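Local coordinates for protein membrane-anchored mycosin mycp1 (Mycobacterium thermoresistibile, PDB 4HVL) that is a subtilisin-like serine protease, probably cleaving protein substrates at the mycobacterial cell envelope as a component of the ESX-1 type VII secretion system, at residues A183-T188 against Q243-P248; Q154-L159 against R189-T194; Y49-E54 against V360-A365; H56-G61 against R326-D331. All coordinates share one frame; numbering follows the deposited sequence.

Interaction 1: A183-T188 against Q243-P248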
loop_
_atom_site.group_PDB
_atom_site.type_symbol
_atom_site.label_atom_id
_atom_site.label_comp_id
_atom_site.label_asym_id
_atom_site.label_seq_id
_atom_site.Cartn_x
_atom_site.Cartn_y
_atom_site.Cartn_z
ATOM N N ALA A 183 3.056 3.487 8.917
ATOM C CA ALA A 183 3.170 4.235 10.180
ATOM C C ALA A 183 4.615 4.313 10.616
ATOM O O ALA A 183 5.308 3.307 10.616
ATOM C CB ALA A 183 2.362 3.557 11.258
ATOM N N CYS A 184 5.043 5.497 11.038
ATOM C CA CYS A 184 6.444 5.761 11.374
ATOM C C CYS A 184 6.644 6.115 12.840
ATOM O O CYS A 184 5.856 6.857 13.429
ATOM C CB CYS A 184 6.981 6.930 10.540
ATOM S SG CYS A 184 6.955 6.628 8.757
ATOM N N TYR A 185 7.705 5.584 13.423
ATOM C CA TYR A 185 8.102 5.997 14.758
ATOM C C TYR A 185 9.606 5.802 14.951
ATOM O O TYR A 185 10.246 5.078 14.183
ATOM C CB TYR A 185 7.286 5.254 15.823
ATOM C CG TYR A 185 7.334 3.740 15.801
ATOM C CD1 TYR A 185 6.447 3.004 15.010
ATOM C CD2 TYR A 185 8.217 3.031 16.620
ATOM C CE1 TYR A 185 6.456 1.633 15.007
ATOM C CE2 TYR A 185 8.219 1.643 16.630
ATOM C CZ TYR A 185 7.331 0.946 15.822
ATOM O OH TYR A 185 7.337 -0.447 15.796
ATOM N N LYS A 186 10.153 6.458 15.965
ATOM C CA LYS A 186 11.581 6.386 16.238
ATOM C C LYS A 186 11.936 5.059 16.896
ATOM O O LYS A 186 11.222 4.571 17.775
ATOM C CB LYS A 186 12.023 7.559 17.109
ATOM C CG LYS A 186 11.624 8.897 16.497
ATOM C CD LYS A 186 12.377 10.080 17.062
ATOM C CE LYS A 186 12.141 10.303 18.551
ATOM N NZ LYS A 186 13.353 10.910 19.158
ATOM N N VAL A 187 13.048 4.487 16.455
ATOM C CA VAL A 187 13.523 3.199 16.955
ATOM C C VAL A 187 13.733 3.192 18.492
ATOM O O VAL A 187 13.574 2.157 19.143
ATOM C CB VAL A 187 14.807 2.755 16.191
ATOM C CG1 VAL A 187 16.025 3.587 16.575
ATOM C CG2 VAL A 187 15.094 1.283 16.448
ATOM N N THR A 188 14.043 4.344 19.073
ATOM C CA THR A 188 14.269 4.435 20.516
ATOM C C THR A 188 12.974 4.572 21.320
ATOM O O THR A 188 12.994 4.468 22.538
ATOM C CB THR A 188 15.184 5.626 20.843
ATOM O OG1 THR A 188 14.679 6.797 20.188
ATOM C CG2 THR A 188 16.642 5.325 20.378
ATOM N N GLN A 243 16.910 4.642 11.840
ATOM C CA GLN A 243 16.373 5.534 12.882
ATOM C C GLN A 243 14.838 5.518 12.952
ATOM O O GLN A 243 14.263 5.752 14.024
ATOM C CB GLN A 243 16.822 6.969 12.618
ATOM C CG GLN A 243 18.327 7.103 12.456
ATOM C CD GLN A 243 18.749 8.481 11.974
ATOM O OE1 GLN A 243 17.941 9.249 11.411
ATOM N NE2 GLN A 243 20.024 8.803 12.178
ATOM N N THR A 244 14.191 5.296 11.805
ATOM C CA THR A 244 12.741 5.331 11.690
ATOM C C THR A 244 12.188 3.954 11.293
ATOM O O THR A 244 12.512 3.427 10.238
ATOM C CB THR A 244 12.311 6.399 10.666
ATOM O OG1 THR A 244 12.813 7.669 11.075
ATOM C CG2 THR A 244 10.792 6.498 10.550
ATOM N N ILE A 245 11.399 3.361 12.180
ATOM C CA ILE A 245 10.650 2.154 11.877
ATOM C C ILE A 245 9.425 2.569 11.054
ATOM O O ILE A 245 8.748 3.547 11.401
ATOM C CB ILE A 245 10.193 1.445 13.176
ATOM C CG1 ILE A 245 11.407 1.031 14.026
ATOM C CG2 ILE A 245 9.271 0.258 12.887
ATOM C CD1 ILE A 245 12.429 0.197 13.273
ATOM N N VAL A 246 9.182 1.866 9.952
ATOM C CA VAL A 246 7.936 1.973 9.182
ATOM C C VAL A 246 7.198 0.640 9.296
ATOM O O VAL A 246 7.766 -0.431 8.988
ATOM C CB VAL A 246 8.210 2.293 7.691
ATOM C CG1 VAL A 246 6.902 2.521 6.943
ATOM C CG2 VAL A 246 9.109 3.526 7.561
ATOM N N SER A 247 5.952 0.689 9.751
ATOM C CA SER A 247 5.155 -0.532 9.962
ATOM C C SER A 247 3.851 -0.455 9.168
ATOM O O SER A 247 3.208 0.582 9.157
ATOM C CB SER A 247 4.810 -0.719 11.445
ATOM O OG SER A 247 4.155 -1.965 11.685
ATOM N N PRO A 248 3.425 -1.574 8.564
ATOM C CA PRO A 248 3.959 -2.938 8.676
ATOM C C PRO A 248 5.084 -3.239 7.667
ATOM O O PRO A 248 5.489 -4.394 7.509
ATOM C CB PRO A 248 2.736 -3.792 8.379
ATOM C CG PRO A 248 2.020 -2.988 7.348
ATOM C CD PRO A 248 2.180 -1.554 7.778
#
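Residues Ala183 to Lys186 and Thr244 to Ser247 pair as a two-stranded antiparallel sheet, separate from the seven-stranded parallel sheet of the subtilisin fold. Ala183 and Ser247 form one hydrogen-bonded pair, with Ala183 N to Ser247 O at 2.9 Å and Ser247 N to Ala183 O at 2.8 Å. Tyr185 and Ile245 form the next: Tyr185 N gives to Ile245 O at 3.1 Å, and Ile245 N returns to Tyr185 O. Beyond the strands, Val187 N reaches Gln243 O at 3.0 Å from above the carbonyl plane. At the non-hydrogen-bonded pairs, CA-H groups close in on carbonyls, Cys184 CA lying 3.2 Å from Ile245 O.

One face of the sheet carries Tyr185 over Ile245. A chi1 of 57° places Tyr185 CG between its backbone N and carbonyl carbon, and the ring beyond it meets Ile245. Ile245 CB lies over one face of the ring, 4.0 Å from the centroid and 13° off the normal, a CH-pi contact, while Ile245 CG2 touches CZ and OH near the phenol end. The opposite face carries Cys184, whose SG rests 4.0 Å from Val246 CG2 and is joined in a disulfide to Cys222; Thr244 CG2 packs against Cys184 CB.

The polar ends on the Tyr185 face turn to a shared partner, Tyr185 OH and Ser247 OG bonding to the two carboxylate oxygens of Glu193. This buried antiparallel pair thus carries a covalent link out to Cys222 on its Cys184 face, while on the other two hydroxyls probably help to stabilise a buried negative charge.

Interaction 2: Q154-L159 against R189-T194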
loop_
_atom_site.group_PDB
_atom_site.type_symbol
_atom_site.label_atom_id
_atom_site.label_comp_id
_atom_site.label_asym_id
_atom_site.label_seq_id
_atom_site.Cartn_x
_atom_site.Cartn_y
_atom_site.Cartn_z
ATOM N N GLN A 154 -1.338 8.510 18.893
ATOM C CA GLN A 154 -2.234 8.222 17.791
ATOM C C GLN A 154 -1.642 7.140 16.873
ATOM O O GLN A 154 -2.387 6.309 16.355
ATOM C CB GLN A 154 -2.556 9.490 16.995
ATOM C CG GLN A 154 -3.456 10.461 17.737
ATOM C CD GLN A 154 -3.822 11.692 16.902
ATOM O OE1 GLN A 154 -3.989 11.617 15.671
ATOM N NE2 GLN A 154 -3.957 12.828 17.569
ATOM N N THR A 155 -0.320 7.156 16.677
ATOM C CA THR A 155 0.362 6.121 15.895
ATOM C C THR A 155 0.149 4.736 16.506
ATOM O O THR A 155 -0.134 3.783 15.792
ATOM C CB THR A 155 1.867 6.390 15.788
ATOM O OG1 THR A 155 2.061 7.686 15.227
ATOM C CG2 THR A 155 2.555 5.368 14.901
ATOM N N ALA A 156 0.287 4.627 17.826
ATOM C CA ALA A 156 0.097 3.341 18.495
ATOM C C ALA A 156 -1.326 2.848 18.321
ATOM O O ALA A 156 -1.547 1.681 18.003
ATOM C CB ALA A 156 0.433 3.447 19.959
ATOM N N GLY A 157 -2.282 3.750 18.492
ATOM C CA GLY A 157 -3.688 3.435 18.265
ATOM C C GLY A 157 -3.958 3.029 16.832
ATOM O O GLY A 157 -4.683 2.070 16.566
ATOM N N SER A 158 -3.378 3.768 15.899
ATOM C CA SER A 158 -3.530 3.465 14.484
ATOM C C SER A 158 -2.950 2.058 14.148
ATOM O O SER A 158 -3.521 1.301 13.368
ATOM C CB SER A 158 -2.901 4.587 13.659
ATOM O OG SER A 158 -2.738 4.231 12.308
ATOM N N LEU A 159 -1.858 1.688 14.787
ATOM C CA LEU A 159 -1.291 0.335 14.600
ATOM C C LEU A 159 -2.152 -0.757 15.255
ATOM O O LEU A 159 -2.273 -1.863 14.729
ATOM C CB LEU A 159 0.146 0.274 15.108
ATOM C CG LEU A 159 1.175 0.956 14.198
ATOM C CD1 LEU A 159 2.509 1.109 14.913
ATOM C CD2 LEU A 159 1.389 0.202 12.900
ATOM N N ARG A 189 11.857 4.789 20.625
ATOM C CA ARG A 189 10.564 4.959 21.257
ATOM C C ARG A 189 9.630 3.895 20.729
ATOM O O ARG A 189 8.651 4.221 20.064
ATOM C CB ARG A 189 10.010 6.354 20.944
ATOM C CG ARG A 189 10.744 7.493 21.652
ATOM C CD ARG A 189 10.048 8.840 21.458
ATOM N NE ARG A 189 8.737 8.903 22.127
ATOM C CZ ARG A 189 7.540 8.778 21.536
ATOM N NH1 ARG A 189 7.429 8.584 20.224
ATOM N NH2 ARG A 189 6.425 8.854 22.264
ATOM N N PRO A 190 9.934 2.616 21.020
ATOM C CA PRO A 190 9.220 1.516 20.383
ATOM C C PRO A 190 7.763 1.386 20.838
ATOM O O PRO A 190 7.484 1.465 22.016
ATOM C CB PRO A 190 10.033 0.280 20.807
ATOM C CG PRO A 190 10.679 0.671 22.096
ATOM C CD PRO A 190 10.998 2.123 21.929
ATOM N N ILE A 191 6.852 1.201 19.891
ATOM C CA ILE A 191 5.445 0.929 20.186
ATOM C C ILE A 191 5.292 -0.586 20.302
ATOM O O ILE A 191 5.940 -1.319 19.551
ATOM C CB ILE A 191 4.564 1.467 19.022
ATOM C CG1 ILE A 191 4.459 3.000 19.095
ATOM C CG2 ILE A 191 3.183 0.840 19.022
ATOM C CD1 ILE A 191 4.024 3.653 17.794
ATOM N N ASP A 192 4.441 -1.081 21.205
ATOM C CA ASP A 192 4.176 -2.517 21.232
ATOM C C ASP A 192 3.157 -2.807 20.110
ATOM O O ASP A 192 2.009 -2.479 20.227
ATOM C CB ASP A 192 3.687 -3.007 22.624
ATOM C CG ASP A 192 3.191 -4.477 22.605
ATOM O OD1 ASP A 192 3.374 -5.178 21.567
ATOM O OD2 ASP A 192 2.580 -4.936 23.615
ATOM N N GLU A 193 3.613 -3.384 19.007
ATOM C CA GLU A 193 2.759 -3.646 17.850
ATOM C C GLU A 193 2.837 -5.125 17.456
ATOM O O GLU A 193 2.722 -5.484 16.274
ATOM C CB GLU A 193 3.168 -2.756 16.686
ATOM C CG GLU A 193 4.638 -2.889 16.250
ATOM C CD GLU A 193 4.836 -2.545 14.778
ATOM O OE1 GLU A 193 4.178 -3.162 13.926
ATOM O OE2 GLU A 193 5.598 -1.640 14.454
ATOM N N THR A 194 3.083 -5.956 18.467
ATOM C CA THR A 194 3.053 -7.426 18.407
ATOM C C THR A 194 1.836 -7.950 17.634
ATOM O O THR A 194 1.941 -8.881 16.820
ATOM C CB THR A 194 3.098 -7.953 19.882
ATOM O OG1 THR A 194 4.408 -7.691 20.400
ATOM C CG2 THR A 194 2.863 -9.427 19.985
HETATM O O HOH W 1 0.166 -0.442 18.460
#
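Ile191 packs on the first turns of helix 154-171, a helix-to-loop contact in the subtilisin fold, where the loop leads from strand 183-186 to helix 194-206. Its CD1 does most of the touching: it lies 3.7 Å from Thr155 CG2, with the two side chains crossing at about a right angle, and 3.9 Å from Ala156 N. Ile191 CG1 stands anti to the carbonyl carbon, beside the backbone N (chi1 -75°), and CG2 goes the other way, anti to the N, to meet Ala156 CB at 3.9 Å. Both CG1 and CG2 thus lie against the Ala156 methyl. Leu159, one turn further along the helix, adds CD1 at 4.1 Å from Ile191 CD1; the same methyl also passes Glu193 OE2.

Outside this apolar patch, Tyr185 lies against both Ile191 and Leu159, and Ala183 against Thr155 and Leu159, so the contact is backed by strand 183-186. Asp192 N donates to Asn151 OD1. Glu193, at the N-cap position of helix 194-206, is buried, and its carboxylate, which also meets the sheet of 183-186 and 244-247, bonds to the Tyr251 hydroxyl. A water lies between Ala156 O and Asp192 O and can donate to either.

Asp192 itself turns away from helix 154-171 and closes an Asx turn, its OD1 accepting from Thr194 N at 3.2 Å and from Thr194 OG1 at 3.0 Å, the two donors arriving from opposite faces of the carboxylate plane.

Interaction 3: Y49-E54 against V360-A365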
loop_
_atom_site.group_PDB
_atom_site.type_symbol
_atom_site.label_atom_id
_atom_site.label_comp_id
_atom_site.label_asym_id
_atom_site.label_seq_id
_atom_site.Cartn_x
_atom_site.Cartn_y
_atom_site.Cartn_z
ATOM N N TYR A 49 5.166 2.102 -19.103
ATOM C CA TYR A 49 6.384 1.623 -18.457
ATOM C C TYR A 49 6.293 0.157 -17.992
ATOM O O TYR A 49 7.238 -0.601 -18.142
ATOM C CB TYR A 49 6.680 2.524 -17.261
ATOM C CG TYR A 49 8.041 2.371 -16.646
ATOM C CD1 TYR A 49 9.132 3.099 -17.121
ATOM C CD2 TYR A 49 8.235 1.528 -15.559
ATOM C CE1 TYR A 49 10.387 2.971 -16.540
ATOM C CE2 TYR A 49 9.476 1.397 -14.970
ATOM C CZ TYR A 49 10.546 2.113 -15.457
ATOM O OH TYR A 49 11.770 1.964 -14.845
ATOM N N LEU A 50 5.142 -0.221 -17.436
ATOM C CA LEU A 50 4.935 -1.559 -16.877
ATOM C C LEU A 50 4.366 -2.536 -17.910
ATOM O O LEU A 50 4.179 -3.719 -17.622
ATOM C CB LEU A 50 4.013 -1.480 -15.655
ATOM C CG LEU A 50 4.540 -0.742 -14.416
ATOM C CD1 LEU A 50 3.444 -0.606 -13.369
ATOM C CD2 LEU A 50 5.741 -1.464 -13.829
ATOM N N ARG A 51 4.083 -2.024 -19.099
ATOM C CA ARG A 51 3.610 -2.824 -20.250
ATOM C C ARG A 51 2.305 -3.543 -19.930
ATOM O O ARG A 51 2.159 -4.728 -20.208
ATOM C CB ARG A 51 4.680 -3.821 -20.715
ATOM C CG ARG A 51 6.039 -3.194 -20.961
ATOM C CD ARG A 51 6.919 -4.002 -21.903
ATOM N NE ARG A 51 7.443 -5.261 -21.350
ATOM C CZ ARG A 51 8.535 -5.393 -20.581
ATOM N NH1 ARG A 51 9.248 -4.325 -20.215
ATOM N NH2 ARG A 51 8.926 -6.606 -20.161
ATOM N N LEU A 52 1.362 -2.809 -19.345
ATOM C CA LEU A 52 0.104 -3.392 -18.871
ATOM C C LEU A 52 -0.705 -4.035 -19.997
ATOM O O LEU A 52 -1.258 -5.134 -19.838
ATOM C CB LEU A 52 -0.741 -2.351 -18.120
ATOM C CG LEU A 52 -0.202 -1.822 -16.777
ATOM C CD1 LEU A 52 -1.250 -0.979 -16.077
ATOM C CD2 LEU A 52 0.268 -2.940 -15.855
ATOM N N THR A 53 -0.749 -3.351 -21.136
ATOM C CA THR A 53 -1.388 -3.863 -22.336
ATOM C C THR A 53 -0.884 -5.270 -22.676
ATOM O O THR A 53 -1.672 -6.175 -22.915
ATOM C CB THR A 53 -1.129 -2.919 -23.535
ATOM O OG1 THR A 53 -1.643 -1.616 -23.239
ATOM C CG2 THR A 53 -1.803 -3.422 -24.751
ATOM N N GLU A 54 0.424 -5.457 -22.689
ATOM C CA GLU A 54 0.995 -6.770 -22.975
ATOM C C GLU A 54 0.671 -7.759 -21.845
ATOM O O GLU A 54 0.270 -8.902 -22.101
ATOM C CB GLU A 54 2.503 -6.647 -23.155
ATOM C CG GLU A 54 3.222 -7.909 -23.607
ATOM C CD GLU A 54 2.841 -8.359 -25.008
ATOM O OE1 GLU A 54 2.251 -7.552 -25.758
ATOM O OE2 GLU A 54 3.129 -9.528 -25.361
ATOM N N VAL A 360 12.611 -2.523 -9.810
ATOM C CA VAL A 360 11.317 -2.121 -10.345
ATOM C C VAL A 360 10.630 -3.352 -10.908
ATOM O O VAL A 360 11.237 -4.084 -11.677
ATOM C CB VAL A 360 11.465 -1.019 -11.418
ATOM C CG1 VAL A 360 10.100 -0.555 -11.903
ATOM C CG2 VAL A 360 12.257 0.157 -10.844
ATOM N N ILE A 361 9.372 -3.577 -10.523
ATOM C CA ILE A 361 8.653 -4.740 -11.010
ATOM C C ILE A 361 8.533 -4.751 -12.539
ATOM O O ILE A 361 8.536 -3.687 -13.204
ATOM C CB ILE A 361 7.231 -4.894 -10.387
ATOM C CG1 ILE A 361 6.372 -3.645 -10.624
ATOM C CG2 ILE A 361 7.343 -5.194 -8.911
ATOM C CD1 ILE A 361 4.874 -3.924 -10.564
ATOM N N ASP A 362 8.432 -5.967 -13.070
ATOM C CA ASP A 362 8.348 -6.201 -14.501
ATOM C C ASP A 362 7.228 -7.222 -14.738
ATOM O O ASP A 362 7.446 -8.433 -14.731
ATOM C CB ASP A 362 9.719 -6.664 -15.007
ATOM C CG ASP A 362 9.771 -6.847 -16.491
ATOM O OD1 ASP A 362 8.710 -6.910 -17.164
ATOM O OD2 ASP A 362 10.913 -6.961 -16.990
ATOM N N PRO A 363 5.994 -6.725 -14.901
ATOM C CA PRO A 363 4.827 -7.595 -15.022
ATOM C C PRO A 363 4.908 -8.691 -16.082
ATOM O O PRO A 363 4.487 -9.828 -15.824
ATOM C CB PRO A 363 3.712 -6.605 -15.359
ATOM C CG PRO A 363 4.102 -5.396 -14.605
ATOM C CD PRO A 363 5.597 -5.308 -14.849
ATOM N N VAL A 364 5.435 -8.363 -17.270
ATOM C CA VAL A 364 5.481 -9.347 -18.351
ATOM C C VAL A 364 6.493 -10.421 -18.011
ATOM O O VAL A 364 6.216 -11.598 -18.193
ATOM C CB VAL A 364 5.816 -8.718 -19.706
ATOM C CG1 VAL A 364 6.108 -9.793 -20.755
ATOM C CG2 VAL A 364 4.670 -7.833 -20.168
ATOM N N ALA A 365 7.668 -10.015 -17.520
ATOM C CA ALA A 365 8.646 -10.978 -17.062
ATOM C C ALA A 365 8.058 -11.843 -15.939
ATOM O O ALA A 365 8.221 -13.070 -15.945
ATOM C CB ALA A 365 9.928 -10.284 -16.612
HETATM O O HOH W 2 6.130 -5.638 -18.044
#
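Leu50 and Arg51, at the break between helices 45-50 and 52-55, face the start of helix 363-368, with Leu50 CA 6.2 Å from Asp362 CA. Arg51 has positive phi (60°) and closes a Schellman motif at the end of the first helix, while also standing at the N-cap position of the second; Asp362 is the N-cap of helix 363-368.

Leu50 CD2 packs on both Ile361 and Pro363, 3.9 Å from Ile361 CG1 and 4.0 Å from Pro363 CD, and the Pro363 ring also lies against Leu50 O. Tyr49 presents its ring edge, CE2, to Val360 CG1 at 3.7 Å, the two side chains crossing at about a right angle. Val364 CG2 touches Glu54 CG at 3.7 Å, and Val364 CB lies near Arg51 NH2. Around this apolar layer, Leu321 of helix 311-328 packs on Ile361 and Pro363, and Tyr317 on Leu50.

The polar centre is Asp362 OD1. Asp362 CG is anti to the backbone N (chi1 -176°), and OD1 forms a salt bridge to Arg51 NH2 at 3.0 Å with the guanidinium and carboxylate planes 89° apart. It also takes the capping bond from Ala365 N, from above the carboxylate plane. A water donates to OD1 and Leu50 O and accepts from Val364 N, its oxygen over the centre of the guanidinium.

One carboxylate oxygen thus receives arginine, helix N-H and water together, which would be expected to favour its charged form and to join the helix start to the Schellman turn.

Interaction 4: H56-G61 against R326-D331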
loop_
_atom_site.group_PDB
_atom_site.type_symbol
_atom_site.label_atom_id
_atom_site.label_comp_id
_atom_site.label_asym_id
_atom_site.label_seq_id
_atom_site.Cartn_x
_atom_site.Cartn_y
_atom_site.Cartn_z
ATOM N N HIS A 56 -1.784 -7.994 -19.949
ATOM C CA HIS A 56 -3.181 -8.448 -20.033
ATOM C C HIS A 56 -3.466 -9.520 -21.074
ATOM O O HIS A 56 -4.564 -10.077 -21.078
ATOM C CB HIS A 56 -4.146 -7.286 -20.254
ATOM C CG HIS A 56 -4.269 -6.374 -19.072
ATOM N ND1 HIS A 56 -4.697 -5.066 -19.182
ATOM C CD2 HIS A 56 -3.996 -6.573 -17.759
ATOM C CE1 HIS A 56 -4.670 -4.496 -17.992
ATOM N NE2 HIS A 56 -4.237 -5.385 -17.114
ATOM N N LYS A 57 -2.523 -9.804 -21.975
ATOM C CA LYS A 57 -2.653 -10.983 -22.827
ATOM C C LYS A 57 -2.554 -12.251 -21.960
ATOM O O LYS A 57 -3.063 -13.304 -22.335
ATOM C CB LYS A 57 -1.588 -11.000 -23.938
ATOM C CG LYS A 57 -1.595 -9.766 -24.842
ATOM C CD LYS A 57 -0.937 -9.991 -26.210
ATOM C CE LYS A 57 0.344 -10.822 -26.118
ATOM N NZ LYS A 57 1.301 -10.579 -27.238
ATOM N N PHE A 58 -1.913 -12.138 -20.794
ATOM C CA PHE A 58 -1.557 -13.294 -19.976
ATOM C C PHE A 58 -2.415 -13.479 -18.721
ATOM O O PHE A 58 -2.548 -14.607 -18.246
ATOM C CB PHE A 58 -0.069 -13.228 -19.632
ATOM C CG PHE A 58 0.799 -13.179 -20.856
ATOM C CD1 PHE A 58 0.885 -14.289 -21.701
ATOM C CD2 PHE A 58 1.462 -12.015 -21.213
ATOM C CE1 PHE A 58 1.639 -14.246 -22.864
ATOM C CE2 PHE A 58 2.227 -11.967 -22.358
ATOM C CZ PHE A 58 2.315 -13.083 -23.194
ATOM N N ALA A 59 -3.015 -12.396 -18.228
ATOM C CA ALA A 59 -3.879 -12.415 -17.035
ATOM C C ALA A 59 -4.555 -11.054 -16.838
ATOM O O ALA A 59 -4.016 -10.036 -17.245
ATOM C CB ALA A 59 -3.088 -12.782 -15.783
ATOM N N THR A 60 -5.737 -11.056 -16.217
ATOM C CA THR A 60 -6.482 -9.832 -15.918
ATOM C C THR A 60 -6.974 -9.721 -14.461
ATOM O O THR A 60 -7.677 -8.777 -14.136
ATOM C CB THR A 60 -7.746 -9.738 -16.782
ATOM O OG1 THR A 60 -8.577 -10.871 -16.523
ATOM C CG2 THR A 60 -7.405 -9.692 -18.259
ATOM N N GLY A 61 -6.617 -10.698 -13.618
ATOM C CA GLY A 61 -7.110 -10.804 -12.254
ATOM C C GLY A 61 -8.474 -11.456 -12.049
ATOM O O GLY A 61 -9.022 -11.372 -10.956
ATOM N N ARG A 326 -1.529 -14.677 -9.395
ATOM C CA ARG A 326 -2.316 -15.694 -8.713
ATOM C C ARG A 326 -3.400 -16.250 -9.641
ATOM O O ARG A 326 -3.715 -17.454 -9.568
ATOM C CB ARG A 326 -2.907 -15.170 -7.406
ATOM C CG ARG A 326 -1.861 -14.708 -6.404
ATOM C CD ARG A 326 -2.355 -14.867 -4.965
ATOM N NE ARG A 326 -2.190 -16.243 -4.509
ATOM C CZ ARG A 326 -2.381 -16.648 -3.253
ATOM N NH1 ARG A 326 -2.783 -15.777 -2.316
ATOM N NH2 ARG A 326 -2.176 -17.932 -2.927
ATOM N N GLN A 327 -3.943 -15.417 -10.538
ATOM C CA GLN A 327 -4.862 -15.948 -11.546
ATOM C C GLN A 327 -4.142 -16.932 -12.478
ATOM O O GLN A 327 -4.631 -18.029 -12.727
ATOM C CB GLN A 327 -5.533 -14.859 -12.403
ATOM C CG GLN A 327 -6.453 -15.478 -13.466
ATOM C CD GLN A 327 -6.916 -14.521 -14.560
ATOM O OE1 GLN A 327 -6.440 -13.398 -14.682
ATOM N NE2 GLN A 327 -7.853 -14.990 -15.382
ATOM N N ARG A 328 -2.996 -16.526 -13.010
ATOM C CA ARG A 328 -2.336 -17.317 -14.032
ATOM C C ARG A 328 -1.705 -18.571 -13.436
ATOM O O ARG A 328 -1.637 -19.599 -14.102
ATOM C CB ARG A 328 -1.270 -16.501 -14.739
ATOM C CG ARG A 328 -0.743 -17.188 -15.976
ATOM C CD ARG A 328 0.163 -16.236 -16.723
ATOM N NE ARG A 328 0.759 -16.916 -17.856
ATOM C CZ ARG A 328 0.129 -17.177 -18.987
ATOM N NH1 ARG A 328 -1.131 -16.805 -19.180
ATOM N NH2 ARG A 328 0.777 -17.807 -19.933
ATOM N N TYR A 329 -1.254 -18.467 -12.190
ATOM C CA TYR A 329 -0.613 -19.557 -11.483
ATOM C C TYR A 329 -1.276 -19.752 -10.110
ATOM O O TYR A 329 -0.703 -19.380 -9.083
ATOM C CB TYR A 329 0.872 -19.248 -11.319
ATOM C CG TYR A 329 1.585 -18.949 -12.635
ATOM C CD1 TYR A 329 1.833 -19.967 -13.570
ATOM C CD2 TYR A 329 2.004 -17.656 -12.953
ATOM C CE1 TYR A 329 2.475 -19.694 -14.773
ATOM C CE2 TYR A 329 2.650 -17.378 -14.160
ATOM C CZ TYR A 329 2.886 -18.399 -15.053
ATOM O OH TYR A 329 3.534 -18.140 -16.245
ATOM N N PRO A 330 -2.493 -20.335 -10.087
ATOM C CA PRO A 330 -3.229 -20.412 -8.819
ATOM C C PRO A 330 -2.613 -21.377 -7.782
ATOM O O PRO A 330 -2.985 -21.322 -6.622
ATOM C CB PRO A 330 -4.649 -20.847 -9.248
ATOM C CG PRO A 330 -4.469 -21.515 -10.572
ATOM C CD PRO A 330 -3.254 -20.899 -11.218
ATOM N N ASP A 331 -1.685 -22.243 -8.201
ATOM C CA ASP A 331 -1.014 -23.158 -7.280
ATOM C C ASP A 331 0.067 -22.480 -6.445
ATOM O O ASP A 331 0.545 -23.079 -5.496
ATOM C CB ASP A 331 -0.404 -24.381 -7.997
ATOM C CG ASP A 331 0.602 -24.008 -9.077
ATOM O OD1 ASP A 331 0.567 -22.876 -9.611
ATOM O OD2 ASP A 331 1.419 -24.871 -9.445
HETATM O O HOH W 3 -8.250 -13.284 -17.811
#
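Gln327 OE1 accepts from two successive backbone N-H groups, Thr60 N at 2.9 Å and, weakly, Gly61 N at 2.9 Å, with a further weak bond from Ala62 N. The Thr60 N-H lies in the carbonyl plane of the amide. Gln327 CG is anti to the backbone N (chi1 178°) and the chain runs extended beyond it, carrying the amide from the last turn of helix 311-328 to the loop. A water links the other end of the amide, NE2, to Thr60 OG1, which is also bonded to Asp125. Ala59 CB lies 3.6 Å from Gln327 OE1.

Arg328 reaches the same loop, extended from CG to NE. Its NH1 donates to Phe58 O at 2.8 Å, in the carbonyl plane and on a lone pair, though bent (137° at the hydrogen). Phe58 CB covers one guanidinium face from 3.6 Å above its plane, toward the rim. The two side chains lie side by side, pointing the same way, with ring and guanidinium planes 78° apart.

The contact joins the C-terminal end of helix 311-328 to the loop between helix 52-55 and strand 65-70, while helix 363-368 borders it through Thr368 on Phe58 and Leu367 on Arg328.

How the interactions relate
The four contacts form two clusters on opposite sides of the chain's centre. Interactions 1 and 2, with centres 9 Å apart, share the Glu193 carboxylate through probable hydrogen bonds, OE2 lying 2.5 Å from Tyr185 OH and OE1 2.5 Å from Ser247 OG, so the sheet and the helix-loop packing form one buried unit. This unit borders a zinc site of His133, Thr134 and Glu181, the ion being about 7 Å from the Ala183 side chain and about 8 Å from that of Leu159. Interactions 3 and 4 have centres 13 Å apart and adjoin in the sequence, 49-54 running on to 56-61, away from the zinc sites and the predicted catalytic residues; interactions 1 and 3 have centres 31 Å apart.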